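Local coordinates for SA0254 protein (Staphylococcus aureus subsp. aureus, PDB 2OOI) that is of unknown function but probably serves as the effector-sensing UTRA domain of a GntR-type transcriptional regulator, at residues F6-F11 against G100-F105; T32-V37 against Y67-K72; Q38-L43 against R129-F134; T48-E53 against V75-D80. All blocks are in the same frame, centred on the assembly; numbering follows the deposited sequence.

Contact 1. Residues F6-F11 against G100-F105; sequences FKTNGF and GFSDIF
Thr8 and Ser102 make a small, buried meeting of loop and sheet, in which the turn between strand 3-4 and helix 11-14 is laid against strand 99-110 of the antiparallel sheet. This strand is the outermost of its side within the chain, and it carries a classic beta bulge: Gly100 and Phe101 both face Tyr135. The loop bends through an inverse gamma turn centred on Thr8, whose CB is directed at the strand, and the two backbones come closest where the CA atoms of Thr8 and Phe101 lie 6.4 Å apart. Only about 125 Å² is buried, both sides summed, so the pair illustrates how lightly a loop may rest on a sheet. The Ser102 hydroxyl is engaged by Gln132 on the adjoining strand and leaves Thr8 as a packing neighbour. The second subunit also borders the contact, since its Ser160 packs on Ser102 and its Lys161 on Thr8, while one of its strands continues the sheet antiparallel to 99-110. A rotation of chi1 to 162° carries Thr8 OG1 away from its own backbone N and out toward the strand, ending 3.6 Å from Ser102 OG.

Contact 2. Residues T32-V37 against Y67-K72; sequences TPPKSV and YSYYHK
Pro34, at the N-cap, and Val37, in the first turn of helix 35-41, meet the aromatic ring of Tyr69 from strand 61-71, a helix-on-sheet contact within the UTRA domain. The main element is a CH-pi interaction: Val37 CG2 stands over the middle of the Tyr69 ring, 3.5 Å from its centroid and 14° off the ring normal. With chi1 of Val37 at 164°, CG1 takes the place opposite the backbone N, which lets CG2 reach the ring while CG1 lies alongside Tyr69 CB. The two side chains cross at about a right angle. Those of Pro34 and Tyr69 instead point at each other from opposite directions, the proline ring meeting the phenol end obliquely. Pro34 CD lies 3.7 Å from Tyr69 CE2, and Pro34 CG is 3.6 Å from Tyr69 OH. The first is an apolar touch, the second a plain van der Waals contact of a carbon with the phenol oxygen. A weak bond from Val37 N to Pro34 O closes the helix start that presents both residues together. Beyond the pair, the Tyr69 ring also meets that of Tyr51 on strand 49-58, and the Tyr69 backbone pairs with Ser144 on strand 141-150, so the helix start sits over the middle of the sheet.

Contact 3. Residues Q38-L43 against R129-F134; sequences QDELQL and RYHQTF
Glu40 reaches from helix 35-41 across to His131 and Thr133 on strand 126-136, and the rest of its segment builds the helix end behind it. Gln38 and Asp39 come first and contribute their carbonyls, Gln38 O accepting from Leu43 N and Asp39 O from Gln42 N. Glu40 follows with an extended side chain, CG opposite the backbone N (chi1 -171°), which carries the carboxylate to the sheet. There OE2 takes a bond from His131 and, less certainly, one from Thr133. His131 NE2 donates to Glu40 OE2 at 2.6 Å with an N-H...O angle of 157°; OE2 is met on its syn side and lies near the imidazole plane, although the carboxylate and the ring are turned 38° apart. The Thr133 hydroxyl also appears to donate to OE2, though the modelled separation is too short for its length to be relied on. OE1 is held by Ser144, and His131 ND1 by Asp146, so polar groups of strand 141-150 grip both ends of the pair. Leu41 then packs on Val49. Gln42, with positive phi, and Leu43 complete a Schellman motif at the helix end. The His131-Glu40 pair is a His-carboxylate hydrogen bond, joining a helix of the UTRA domain to its sheet.

Contact 4. Residues T48-E53 against V75-D80; sequences TVYYLE and VKYLND
Tyr50, on strand 49-58, packs closely against Leu78 of the loop that follows helix 72-75, and meets exposed Tyr77 mainly through its hydroxyl. The tight part is a CH-pi contact: Leu78 CB lies over one face of the Tyr50 ring, 3.6 Å from the centroid and 22° off the normal, shifted toward the rim, where Tyr50 CE1 comes within 3.4 Å of Leu78 CB. A chi1 of -63° places CG of Tyr50 opposite its carbonyl carbon and directs the ring at the loop. Val75 adds a distant apolar touch, its CG1 4.4 Å from Tyr50 CE1. The ring of Phe27 meets that of Tyr50 as well, and Leu78 also packs on Tyr70 and Tyr90, so both partners are buried. The loose side begins at the hydroxyl. Lys76 and Tyr77 are exposed to solvent; Tyr77 meets Tyr50 OH with its CA at 3.4 Å, and its ring only at CD1, 3.8 Å away. Between the two regions Leu78 N donates a weak hydrogen bond to Tyr50 OH, 3.2 Å long and bent to 146°. The chemistry therefore implies a mainly apolar attachment of the loop to the sheet, in which the phenol oxygen offers a peptide N-H of the loop a modest polar partner.

Overall arrangement
All four contacts reach one six-stranded antiparallel sheet. Contacts 2 and 3 share helix 35-41, lie about 8 Å apart between centres, and alternate along the chain; contact 4, about 9 Å from contact 2 between centres, is joined to it through neighbouring strands 49-58 and 61-71. Contact 4 is nested within the loop closed by contact 3, with Leu43 packing on Val49 between them. Contact 1 lies on 99-110, outermost within this chain but extended by the second subunit; its neighbour 126-136 carries contact 3, about 12 Å away between centres. Contacts 2 and 4 fall inside the loop closed by contact 1, while 1 and 3 cross. The sheet thus gathers a helix and two loops from distant parts of the sequence.

Contact 1. Residues F6-F11 against G100-F105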
loop_
_atom_site.group_PDB
_atom_site.type_symbol
_atom_site.label_atom_id
_atom_site.label_comp_id
_atom_site.label_asym_id
_atom_site.label_seq_id
_atom_site.Cartn_x
_atom_site.Cartn_y
_atom_site.Cartn_z
ATOM N N PHE B 6 3.204 -4.409 6.877
ATOM C CA PHE B 6 2.095 -5.173 7.437
ATOM C C PHE B 6 1.817 -4.765 8.881
ATOM O O PHE B 6 0.819 -5.177 9.470
ATOM C CB PHE B 6 2.382 -6.664 7.351
ATOM N N LYS B 7 2.707 -3.953 9.442
ATOM C CA LYS B 7 3.874 -4.467 10.149
ATOM C C LYS B 7 4.455 -3.417 11.090
ATOM O O LYS B 7 5.482 -2.806 10.795
ATOM C CB LYS B 7 4.940 -4.932 9.157
ATOM C CG LYS B 7 6.254 -5.343 9.803
ATOM C CD LYS B 7 7.086 -6.203 8.866
ATOM C CE LYS B 7 8.449 -6.509 9.462
ATOM N NZ LYS B 7 9.239 -7.430 8.600
ATOM N N THR B 8 3.791 -3.211 12.223
ATOM C CA THR B 8 3.776 -1.908 12.875
ATOM C C THR B 8 5.061 -1.669 13.662
ATOM O O THR B 8 5.075 -1.756 14.889
ATOM C CB THR B 8 2.571 -1.766 13.824
ATOM O OG1 THR B 8 2.800 -0.682 14.733
ATOM C CG2 THR B 8 2.362 -3.049 14.615
ATOM N N ASN B 9 6.139 -1.367 12.945
ATOM C CA ASN B 9 7.412 -1.025 13.579
ATOM C C ASN B 9 8.007 0.157 12.815
ATOM O O ASN B 9 7.310 0.778 12.023
ATOM C CB ASN B 9 8.370 -2.243 13.660
ATOM C CG ASN B 9 7.861 -3.372 14.586
ATOM O OD1 ASN B 9 7.723 -3.173 15.802
ATOM N ND2 ASN B 9 7.599 -4.556 14.017
ATOM N N GLY B 10 9.263 0.500 13.068
ATOM C CA GLY B 10 9.951 1.499 12.251
ATOM C C GLY B 10 10.601 0.850 11.046
ATOM O O GLY B 10 10.810 -0.359 11.027
ATOM N N PHE B 11 10.938 1.648 10.040
ATOM C CA PHE B 11 11.525 1.099 8.809
ATOM C C PHE B 11 12.908 0.511 9.018
ATOM O O PHE B 11 13.309 -0.402 8.293
ATOM C CB PHE B 11 11.594 2.144 7.689
ATOM C CG PHE B 11 10.259 2.696 7.281
ATOM C CD1 PHE B 11 9.060 2.000 7.551
ATOM C CD2 PHE B 11 10.195 3.907 6.605
ATOM C CE1 PHE B 11 7.822 2.522 7.174
ATOM C CE2 PHE B 11 8.969 4.432 6.217
ATOM C CZ PHE B 11 7.774 3.738 6.506
ATOM N N GLY B 100 1.334 -0.325 20.648
ATOM C CA GLY B 100 0.178 -1.210 20.450
ATOM C C GLY B 100 -0.193 -1.528 19.004
ATOM O O GLY B 100 -0.193 -2.698 18.604
ATOM N N PHE B 101 -0.526 -0.491 18.232
ATOM C CA PHE B 101 -1.028 -0.649 16.862
ATOM C C PHE B 101 -0.941 0.656 16.080
ATOM O O PHE B 101 -0.590 1.686 16.633
ATOM C CB PHE B 101 -2.483 -1.130 16.886
ATOM C CG PHE B 101 -3.436 -0.209 17.618
ATOM C CD1 PHE B 101 -4.184 0.740 16.926
ATOM C CD2 PHE B 101 -3.605 -0.313 19.001
ATOM C CE1 PHE B 101 -5.088 1.585 17.612
ATOM C CE2 PHE B 101 -4.497 0.527 19.683
ATOM C CZ PHE B 101 -5.238 1.472 18.984
ATOM N N SER B 102 -1.282 0.612 14.794
ATOM C CA SER B 102 -1.300 1.823 13.987
ATOM C C SER B 102 -2.315 1.793 12.852
ATOM O O SER B 102 -2.762 0.716 12.431
ATOM C CB SER B 102 0.095 2.094 13.429
ATOM O OG SER B 102 0.512 1.054 12.581
ATOM N N ASP B 103 -2.690 2.993 12.401
ATOM C CA ASP B 103 -3.572 3.205 11.265
ATOM C C ASP B 103 -2.757 3.751 10.125
ATOM O O ASP B 103 -2.085 4.770 10.274
ATOM C CB ASP B 103 -4.663 4.228 11.599
ATOM C CG ASP B 103 -5.649 3.705 12.585
ATOM O OD1 ASP B 103 -6.069 2.534 12.429
ATOM O OD2 ASP B 103 -5.972 4.447 13.547
ATOM N N ILE B 104 -2.850 3.120 8.971
ATOM C CA ILE B 104 -2.068 3.520 7.816
ATOM C C ILE B 104 -2.996 3.969 6.698
ATOM O O ILE B 104 -3.981 3.306 6.393
ATOM C CB ILE B 104 -1.249 2.359 7.328
ATOM C CG1 ILE B 104 -0.123 2.058 8.315
ATOM C CG2 ILE B 104 -0.703 2.652 5.949
ATOM C CD1 ILE B 104 0.437 0.643 8.194
ATOM N N PHE B 105 -2.672 5.094 6.082
ATOM C CA PHE B 105 -3.439 5.596 4.957
ATOM C C PHE B 105 -2.469 5.858 3.825
ATOM O O PHE B 105 -1.430 6.458 4.056
ATOM C CB PHE B 105 -4.167 6.889 5.337
ATOM C CG PHE B 105 -5.086 6.738 6.521
ATOM C CD1 PHE B 105 -6.438 6.455 6.343
ATOM C CD2 PHE B 105 -4.599 6.833 7.811
ATOM C CE1 PHE B 105 -7.298 6.291 7.449
ATOM C CE2 PHE B 105 -5.449 6.680 8.898
ATOM C CZ PHE B 105 -6.803 6.405 8.714
#

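Contact 2. Residues T32-V37 against Y67-K72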
loop_
_atom_site.group_PDB
_atom_site.type_symbol
_atom_site.label_atom_id
_atom_site.label_comp_id
_atom_site.label_asym_id
_atom_site.label_seq_id
_atom_site.Cartn_x
_atom_site.Cartn_y
_atom_site.Cartn_z
ATOM N N THR B 32 2.954 24.714 20.808
ATOM C CA THR B 32 1.629 24.661 20.184
ATOM C C THR B 32 1.581 23.866 18.878
ATOM O O THR B 32 1.950 24.357 17.812
ATOM C CB THR B 32 1.037 26.064 19.953
ATOM O OG1 THR B 32 0.980 26.746 21.200
ATOM C CG2 THR B 32 -0.372 25.957 19.367
ATOM N N PRO B 33 1.091 22.643 18.956
ATOM C CA PRO B 33 0.955 21.798 17.793
ATOM C C PRO B 33 -0.085 22.290 16.788
ATOM O O PRO B 33 -1.045 22.913 17.160
ATOM C CB PRO B 33 0.478 20.467 18.389
ATOM C CG PRO B 33 -0.162 20.813 19.649
ATOM C CD PRO B 33 0.633 21.972 20.178
ATOM N N PRO B 34 0.097 21.986 15.506
ATOM C CA PRO B 34 -0.927 22.390 14.548
ATOM C C PRO B 34 -2.293 21.828 14.889
ATOM O O PRO B 34 -2.388 20.854 15.630
ATOM C CB PRO B 34 -0.441 21.773 13.231
ATOM C CG PRO B 34 0.979 21.530 13.400
ATOM C CD PRO B 34 1.229 21.299 14.861
ATOM N N LYS B 35 -3.330 22.440 14.321
ATOM C CA LYS B 35 -4.708 22.045 14.550
ATOM C C LYS B 35 -4.913 20.563 14.298
ATOM O O LYS B 35 -5.462 19.877 15.149
ATOM C CB LYS B 35 -5.667 22.827 13.649
ATOM C CG LYS B 35 -7.018 22.102 13.388
ATOM C CD LYS B 35 -8.008 22.997 12.668
ATOM C CE LYS B 35 -9.454 22.739 13.073
ATOM N NZ LYS B 35 -10.361 23.276 11.998
ATOM N N SER B 36 -4.519 20.053 13.136
ATOM C CA SER B 36 -4.839 18.674 12.847
ATOM C C SER B 36 -3.997 17.747 13.672
ATOM O O SER B 36 -4.363 16.594 13.849
ATOM C CB SER B 36 -4.664 18.332 11.372
ATOM O OG SER B 36 -3.318 18.092 11.110
ATOM N N VAL B 37 -2.865 18.222 14.167
ATOM C CA VAL B 37 -2.072 17.396 15.050
ATOM C C VAL B 37 -2.733 17.315 16.443
ATOM O O VAL B 37 -2.677 16.272 17.085
ATOM C CB VAL B 37 -0.578 17.844 15.084
ATOM C CG1 VAL B 37 0.153 17.237 16.273
ATOM C CG2 VAL B 37 0.121 17.485 13.753
ATOM N N TYR B 67 7.814 13.503 7.538
ATOM C CA TYR B 67 7.362 14.594 8.401
ATOM C C TYR B 67 6.599 13.993 9.575
ATOM O O TYR B 67 5.528 13.424 9.381
ATOM C CB TYR B 67 6.431 15.506 7.608
ATOM C CG TYR B 67 6.972 15.957 6.260
ATOM C CD1 TYR B 67 7.585 17.181 6.117
ATOM C CD2 TYR B 67 6.848 15.158 5.131
ATOM C CE1 TYR B 67 8.071 17.621 4.896
ATOM C CE2 TYR B 67 7.332 15.588 3.877
ATOM C CZ TYR B 67 7.944 16.826 3.782
ATOM O OH TYR B 67 8.434 17.263 2.570
ATOM N N SER B 68 7.148 14.086 10.784
ATOM C CA SER B 68 6.538 13.424 11.962
ATOM C C SER B 68 6.229 14.369 13.136
ATOM O O SER B 68 7.007 15.267 13.441
ATOM C CB SER B 68 7.467 12.335 12.499
ATOM O OG SER B 68 7.699 11.315 11.544
ATOM N N TYR B 69 5.123 14.125 13.825
ATOM C CA TYR B 69 4.879 14.772 15.091
ATOM C C TYR B 69 4.755 13.747 16.200
ATOM O O TYR B 69 4.013 12.775 16.050
ATOM C CB TYR B 69 3.590 15.596 15.056
ATOM C CG TYR B 69 3.578 16.722 14.049
ATOM C CD1 TYR B 69 3.224 16.489 12.702
ATOM C CD2 TYR B 69 3.876 18.017 14.436
ATOM C CE1 TYR B 69 3.175 17.523 11.783
ATOM C CE2 TYR B 69 3.834 19.056 13.526
ATOM C CZ TYR B 69 3.490 18.807 12.204
ATOM O OH TYR B 69 3.451 19.847 11.323
ATOM N N TYR B 70 5.438 14.008 17.317
ATOM C CA TYR B 70 5.436 13.136 18.480
ATOM C C TYR B 70 4.902 13.816 19.736
ATOM O O TYR B 70 5.305 14.925 20.062
ATOM C CB TYR B 70 6.860 12.735 18.775
ATOM C CG TYR B 70 7.480 11.885 17.713
ATOM C CD1 TYR B 70 7.287 10.520 17.716
ATOM C CD2 TYR B 70 8.278 12.437 16.726
ATOM C CE1 TYR B 70 7.851 9.719 16.773
ATOM C CE2 TYR B 70 8.847 11.648 15.764
ATOM C CZ TYR B 70 8.633 10.291 15.808
ATOM O OH TYR B 70 9.190 9.488 14.891
ATOM N N HIS B 71 4.047 13.124 20.473
ATOM C CA HIS B 71 3.532 13.628 21.743
ATOM C C HIS B 71 4.606 13.534 22.840
ATOM O O HIS B 71 5.010 12.440 23.248
ATOM C CB HIS B 71 2.229 12.876 22.102
ATOM C CG HIS B 71 1.506 13.409 23.300
ATOM N ND1 HIS B 71 0.441 12.749 23.874
ATOM C CD2 HIS B 71 1.715 14.515 24.056
ATOM C CE1 HIS B 71 0.016 13.432 24.919
ATOM N NE2 HIS B 71 0.774 14.505 25.056
ATOM N N LYS B 72 5.062 14.689 23.312
ATOM C CA LYS B 72 6.212 14.747 24.208
ATOM C C LYS B 72 5.940 13.990 25.505
ATOM O O LYS B 72 6.811 13.289 26.022
ATOM C CB LYS B 72 6.579 16.199 24.516
ATOM C CG LYS B 72 7.834 16.358 25.359
ATOM C CD LYS B 72 8.082 17.814 25.714
ATOM C CE LYS B 72 9.333 17.970 26.563
ATOM N NZ LYS B 72 9.394 19.304 27.223
#

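Contact 3. Residues Q38-L43 against R129-F134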
loop_
_atom_site.group_PDB
_atom_site.type_symbol
_atom_site.label_atom_id
_atom_site.label_comp_id
_atom_site.label_asym_id
_atom_site.label_seq_id
_atom_site.Cartn_x
_atom_site.Cartn_y
_atom_site.Cartn_z
ATOM N N GLN B 38 -3.395 18.386 16.892
ATOM C CA GLN B 38 -4.160 18.326 18.143
ATOM C C GLN B 38 -5.273 17.342 18.002
ATOM O O GLN B 38 -5.454 16.485 18.850
ATOM C CB GLN B 38 -4.780 19.667 18.525
ATOM C CG GLN B 38 -3.750 20.698 18.785
ATOM C CD GLN B 38 -4.296 22.029 19.281
ATOM O OE1 GLN B 38 -3.485 22.917 19.661
ATOM N NE2 GLN B 38 -5.649 22.194 19.289
ATOM N N ASP B 39 -6.035 17.494 16.929
ATOM C CA ASP B 39 -7.128 16.614 16.662
ATOM C C ASP B 39 -6.556 15.230 16.746
ATOM O O ASP B 39 -6.929 14.456 17.610
ATOM C CB ASP B 39 -7.698 16.864 15.277
ATOM C CG ASP B 39 -8.969 16.084 15.027
ATOM O OD1 ASP B 39 -9.418 15.322 15.931
ATOM O OD2 ASP B 39 -9.536 16.244 13.927
ATOM N N GLU B 40 -5.587 14.962 15.889
ATOM C CA GLU B 40 -5.138 13.611 15.635
ATOM C C GLU B 40 -4.421 12.978 16.827
ATOM O O GLU B 40 -4.620 11.809 17.108
ATOM C CB GLU B 40 -4.234 13.587 14.393
ATOM C CG GLU B 40 -3.898 12.213 13.937
ATOM C CD GLU B 40 -2.792 12.187 12.908
ATOM O OE1 GLU B 40 -2.323 13.267 12.473
ATOM O OE2 GLU B 40 -2.372 11.074 12.523
ATOM N N LEU B 41 -3.565 13.711 17.514
ATOM C CA LEU B 41 -2.908 13.113 18.659
ATOM C C LEU B 41 -3.765 13.223 19.930
ATOM O O LEU B 41 -3.327 12.814 21.010
ATOM C CB LEU B 41 -1.524 13.719 18.857
ATOM C CG LEU B 41 -0.543 13.508 17.692
ATOM C CD1 LEU B 41 0.847 14.002 18.067
ATOM C CD2 LEU B 41 -0.475 12.056 17.294
ATOM N N GLN B 42 -4.990 13.743 19.772
ATOM C CA GLN B 42 -5.944 13.971 20.850
ATOM C C GLN B 42 -5.292 14.741 21.973
ATOM O O GLN B 42 -5.137 14.217 23.054
ATOM C CB GLN B 42 -6.532 12.650 21.327
ATOM C CG GLN B 42 -7.434 12.006 20.288
ATOM C CD GLN B 42 -7.618 10.496 20.458
ATOM O OE1 GLN B 42 -7.679 9.754 19.474
ATOM N NE2 GLN B 42 -7.711 10.044 21.697
ATOM N N LEU B 43 -4.940 15.995 21.685
ATOM C CA LEU B 43 -4.110 16.854 22.538
ATOM C C LEU B 43 -4.871 18.089 23.075
ATOM O O LEU B 43 -5.981 18.368 22.615
ATOM C CB LEU B 43 -2.911 17.368 21.714
ATOM C CG LEU B 43 -1.545 16.663 21.708
ATOM C CD1 LEU B 43 -1.651 15.157 21.773
ATOM C CD2 LEU B 43 -0.727 17.098 20.505
ATOM N N ARG B 129 2.131 9.082 -1.066
ATOM C CA ARG B 129 1.925 9.847 0.176
ATOM C C ARG B 129 1.296 8.866 1.164
ATOM O O ARG B 129 0.211 8.337 0.924
ATOM C CB ARG B 129 1.036 11.082 -0.009
ATOM C CG ARG B 129 1.078 11.697 -1.379
ATOM C CD ARG B 129 0.656 13.157 -1.438
ATOM N NE ARG B 129 1.830 13.930 -1.057
ATOM C CZ ARG B 129 2.534 14.766 -1.824
ATOM N NH1 ARG B 129 2.212 15.103 -3.065
ATOM N NH2 ARG B 129 3.593 15.303 -1.301
ATOM N N TYR B 130 2.000 8.624 2.257
ATOM C CA TYR B 130 1.691 7.577 3.213
ATOM C C TYR B 130 1.586 8.241 4.583
ATOM O O TYR B 130 2.392 9.100 4.914
ATOM C CB TYR B 130 2.851 6.606 3.140
ATOM C CG TYR B 130 2.915 5.428 4.072
ATOM C CD1 TYR B 130 2.665 4.131 3.610
ATOM C CD2 TYR B 130 3.343 5.588 5.395
ATOM C CE1 TYR B 130 2.797 3.028 4.450
ATOM C CE2 TYR B 130 3.489 4.486 6.246
ATOM C CZ TYR B 130 3.213 3.219 5.766
ATOM O OH TYR B 130 3.367 2.138 6.620
ATOM N N HIS B 131 0.549 7.913 5.344
ATOM C CA HIS B 131 0.342 8.511 6.668
ATOM C C HIS B 131 0.202 7.405 7.668
ATOM O O HIS B 131 -0.493 6.446 7.412
ATOM C CB HIS B 131 -0.905 9.405 6.750
ATOM C CG HIS B 131 -1.045 10.087 8.079
ATOM N ND1 HIS B 131 -0.573 11.362 8.312
ATOM C CD2 HIS B 131 -1.514 9.638 9.269
ATOM C CE1 HIS B 131 -0.789 11.685 9.575
ATOM N NE2 HIS B 131 -1.349 10.653 10.178
ATOM N N GLN B 132 0.848 7.540 8.815
ATOM C CA GLN B 132 0.716 6.516 9.829
ATOM C C GLN B 132 0.480 7.145 11.201
ATOM O O GLN B 132 1.181 8.072 11.570
ATOM C CB GLN B 132 1.951 5.618 9.820
ATOM C CG GLN B 132 1.774 4.333 10.634
ATOM C CD GLN B 132 2.792 3.233 10.320
ATOM O OE1 GLN B 132 2.784 2.181 10.967
ATOM N NE2 GLN B 132 3.658 3.465 9.331
ATOM N N THR B 133 -0.508 6.653 11.948
ATOM C CA THR B 133 -0.715 7.115 13.315
ATOM C C THR B 133 -0.473 5.953 14.248
ATOM O O THR B 133 -1.095 4.914 14.092
ATOM C CB THR B 133 -2.109 7.613 13.531
ATOM O OG1 THR B 133 -2.331 8.732 12.680
ATOM C CG2 THR B 133 -2.320 8.034 15.016
ATOM N N PHE B 134 0.443 6.133 15.202
ATOM C CA PHE B 134 0.825 5.068 16.114
ATOM C C PHE B 134 0.175 5.270 17.485
ATOM O O PHE B 134 0.117 6.391 18.006
ATOM C CB PHE B 134 2.345 5.044 16.307
ATOM C CG PHE B 134 3.135 4.679 15.069
ATOM C CD1 PHE B 134 3.604 3.378 14.884
ATOM C CD2 PHE B 134 3.459 5.658 14.109
ATOM C CE1 PHE B 134 4.371 3.039 13.737
ATOM C CE2 PHE B 134 4.220 5.336 12.966
ATOM C CZ PHE B 134 4.677 4.023 12.780
#

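Contact 4. Residues T48-E53 against V75-D80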
loop_
_atom_site.group_PDB
_atom_site.type_symbol
_atom_site.label_atom_id
_atom_site.label_comp_id
_atom_site.label_asym_id
_atom_site.label_seq_id
_atom_site.Cartn_x
_atom_site.Cartn_y
_atom_site.Cartn_z
ATOM N N THR B 48 2.887 19.529 24.566
ATOM C CA THR B 48 3.852 19.854 23.544
ATOM C C THR B 48 4.132 18.630 22.644
ATOM O O THR B 48 3.897 17.467 23.024
ATOM C CB THR B 48 5.158 20.523 24.110
ATOM O OG1 THR B 48 6.205 19.553 24.243
ATOM C CG2 THR B 48 4.924 21.287 25.429
ATOM N N VAL B 49 4.556 18.924 21.420
ATOM C CA VAL B 49 4.935 17.902 20.442
ATOM C C VAL B 49 6.299 18.251 19.888
ATOM O O VAL B 49 6.637 19.412 19.780
ATOM C CB VAL B 49 3.949 17.812 19.239
ATOM C CG1 VAL B 49 2.542 17.375 19.674
ATOM C CG2 VAL B 49 3.921 19.135 18.448
ATOM N N TYR B 50 7.087 17.239 19.551
ATOM C CA TYR B 50 8.310 17.423 18.756
ATOM C C TYR B 50 7.960 17.285 17.284
ATOM O O TYR B 50 7.179 16.410 16.931
ATOM C CB TYR B 50 9.309 16.336 19.066
ATOM C CG TYR B 50 9.841 16.287 20.480
ATOM C CD1 TYR B 50 9.501 15.242 21.330
ATOM C CD2 TYR B 50 10.743 17.256 20.948
ATOM C CE1 TYR B 50 10.041 15.158 22.607
ATOM C CE2 TYR B 50 11.261 17.196 22.230
ATOM C CZ TYR B 50 10.923 16.137 23.052
ATOM O OH TYR B 50 11.455 16.037 24.315
ATOM N N TYR B 51 8.527 18.147 16.438
ATOM C CA TYR B 51 8.348 18.074 14.987
ATOM C C TYR B 51 9.703 17.755 14.365
ATOM O O TYR B 51 10.698 18.375 14.745
ATOM C CB TYR B 51 7.848 19.411 14.416
ATOM C CG TYR B 51 7.800 19.420 12.907
ATOM C CD1 TYR B 51 6.868 18.639 12.235
ATOM C CD2 TYR B 51 8.710 20.153 12.149
ATOM C CE1 TYR B 51 6.827 18.575 10.840
ATOM C CE2 TYR B 51 8.683 20.107 10.734
ATOM C CZ TYR B 51 7.718 19.311 10.091
ATOM O OH TYR B 51 7.631 19.211 8.720
ATOM N N LEU B 52 9.750 16.800 13.433
ATOM C CA LEU B 52 10.941 16.630 12.620
ATOM C C LEU B 52 10.669 16.285 11.172
ATOM O O LEU B 52 9.696 15.609 10.869
ATOM C CB LEU B 52 11.889 15.568 13.188
ATOM C CG LEU B 52 11.436 14.115 13.243
ATOM C CD1 LEU B 52 12.575 13.134 13.018
ATOM C CD2 LEU B 52 10.811 13.921 14.599
ATOM N N GLU B 53 11.546 16.784 10.308
ATOM C CA GLU B 53 11.639 16.341 8.932
ATOM C C GLU B 53 12.945 15.635 8.752
ATOM O O GLU B 53 13.994 16.116 9.178
ATOM C CB GLU B 53 11.594 17.496 7.949
ATOM C CG GLU B 53 10.256 18.170 7.925
ATOM C CD GLU B 53 10.205 19.351 6.996
ATOM O OE1 GLU B 53 11.265 19.651 6.402
ATOM O OE2 GLU B 53 9.116 19.973 6.876
ATOM N N VAL B 75 6.172 10.117 24.692
ATOM C CA VAL B 75 7.504 9.771 24.197
ATOM C C VAL B 75 8.612 10.166 25.199
ATOM O O VAL B 75 9.733 9.647 25.146
ATOM C CB VAL B 75 7.688 10.449 22.792
ATOM C CG1 VAL B 75 9.098 10.836 22.524
ATOM C CG2 VAL B 75 7.116 9.561 21.671
ATOM N N LYS B 76 8.283 11.116 26.090
ATOM C CA LYS B 76 9.104 11.523 27.246
ATOM C C LYS B 76 10.215 12.465 26.843
ATOM O O LYS B 76 10.391 13.519 27.475
ATOM C CB LYS B 76 9.727 10.338 27.985
ATOM C CG LYS B 76 8.753 9.426 28.702
ATOM C CD LYS B 76 9.457 8.304 29.408
ATOM C CE LYS B 76 8.477 7.397 30.105
ATOM N NZ LYS B 76 9.181 6.276 30.794
ATOM N N TYR B 77 10.986 12.072 25.826
ATOM C CA TYR B 77 12.117 12.871 25.349
ATOM C C TYR B 77 12.661 12.436 23.975
ATOM O O TYR B 77 12.790 11.265 23.688
ATOM C CB TYR B 77 13.258 12.870 26.360
ATOM C CG TYR B 77 14.454 13.689 25.915
ATOM C CD1 TYR B 77 14.578 15.026 26.252
ATOM C CD2 TYR B 77 15.450 13.124 25.142
ATOM C CE1 TYR B 77 15.677 15.764 25.845
ATOM C CE2 TYR B 77 16.542 13.855 24.722
ATOM C CZ TYR B 77 16.653 15.168 25.072
ATOM O OH TYR B 77 17.753 15.867 24.656
ATOM N N LEU B 78 13.010 13.430 23.167
ATOM C CA LEU B 78 13.501 13.250 21.819
ATOM C C LEU B 78 14.397 14.470 21.537
ATOM O O LEU B 78 14.079 15.576 21.970
ATOM C CB LEU B 78 12.312 13.244 20.866
ATOM C CG LEU B 78 12.028 12.121 19.893
ATOM C CD1 LEU B 78 12.185 10.787 20.568
ATOM C CD2 LEU B 78 10.628 12.286 19.337
ATOM N N ASN B 79 15.519 14.254 20.853
ATOM C CA ASN B 79 16.331 15.323 20.272
ATOM C C ASN B 79 16.728 14.906 18.844
ATOM O O ASN B 79 16.376 13.799 18.386
ATOM C CB ASN B 79 17.563 15.588 21.123
ATOM C CG ASN B 79 18.729 14.660 20.790
ATOM O OD1 ASN B 79 18.548 13.485 20.492
ATOM N ND2 ASN B 79 19.944 15.210 20.832
ATOM N N ASP B 80 17.472 15.766 18.152
ATOM C CA ASP B 80 17.843 15.483 16.756
ATOM C C ASP B 80 18.917 14.387 16.560
ATOM O O ASP B 80 18.928 13.694 15.540
ATOM C CB ASP B 80 18.221 16.767 15.998
ATOM C CG ASP B 80 19.441 17.463 16.557
ATOM O OD1 ASP B 80 20.224 16.856 17.310
ATOM O OD2 ASP B 80 19.617 18.638 16.204
#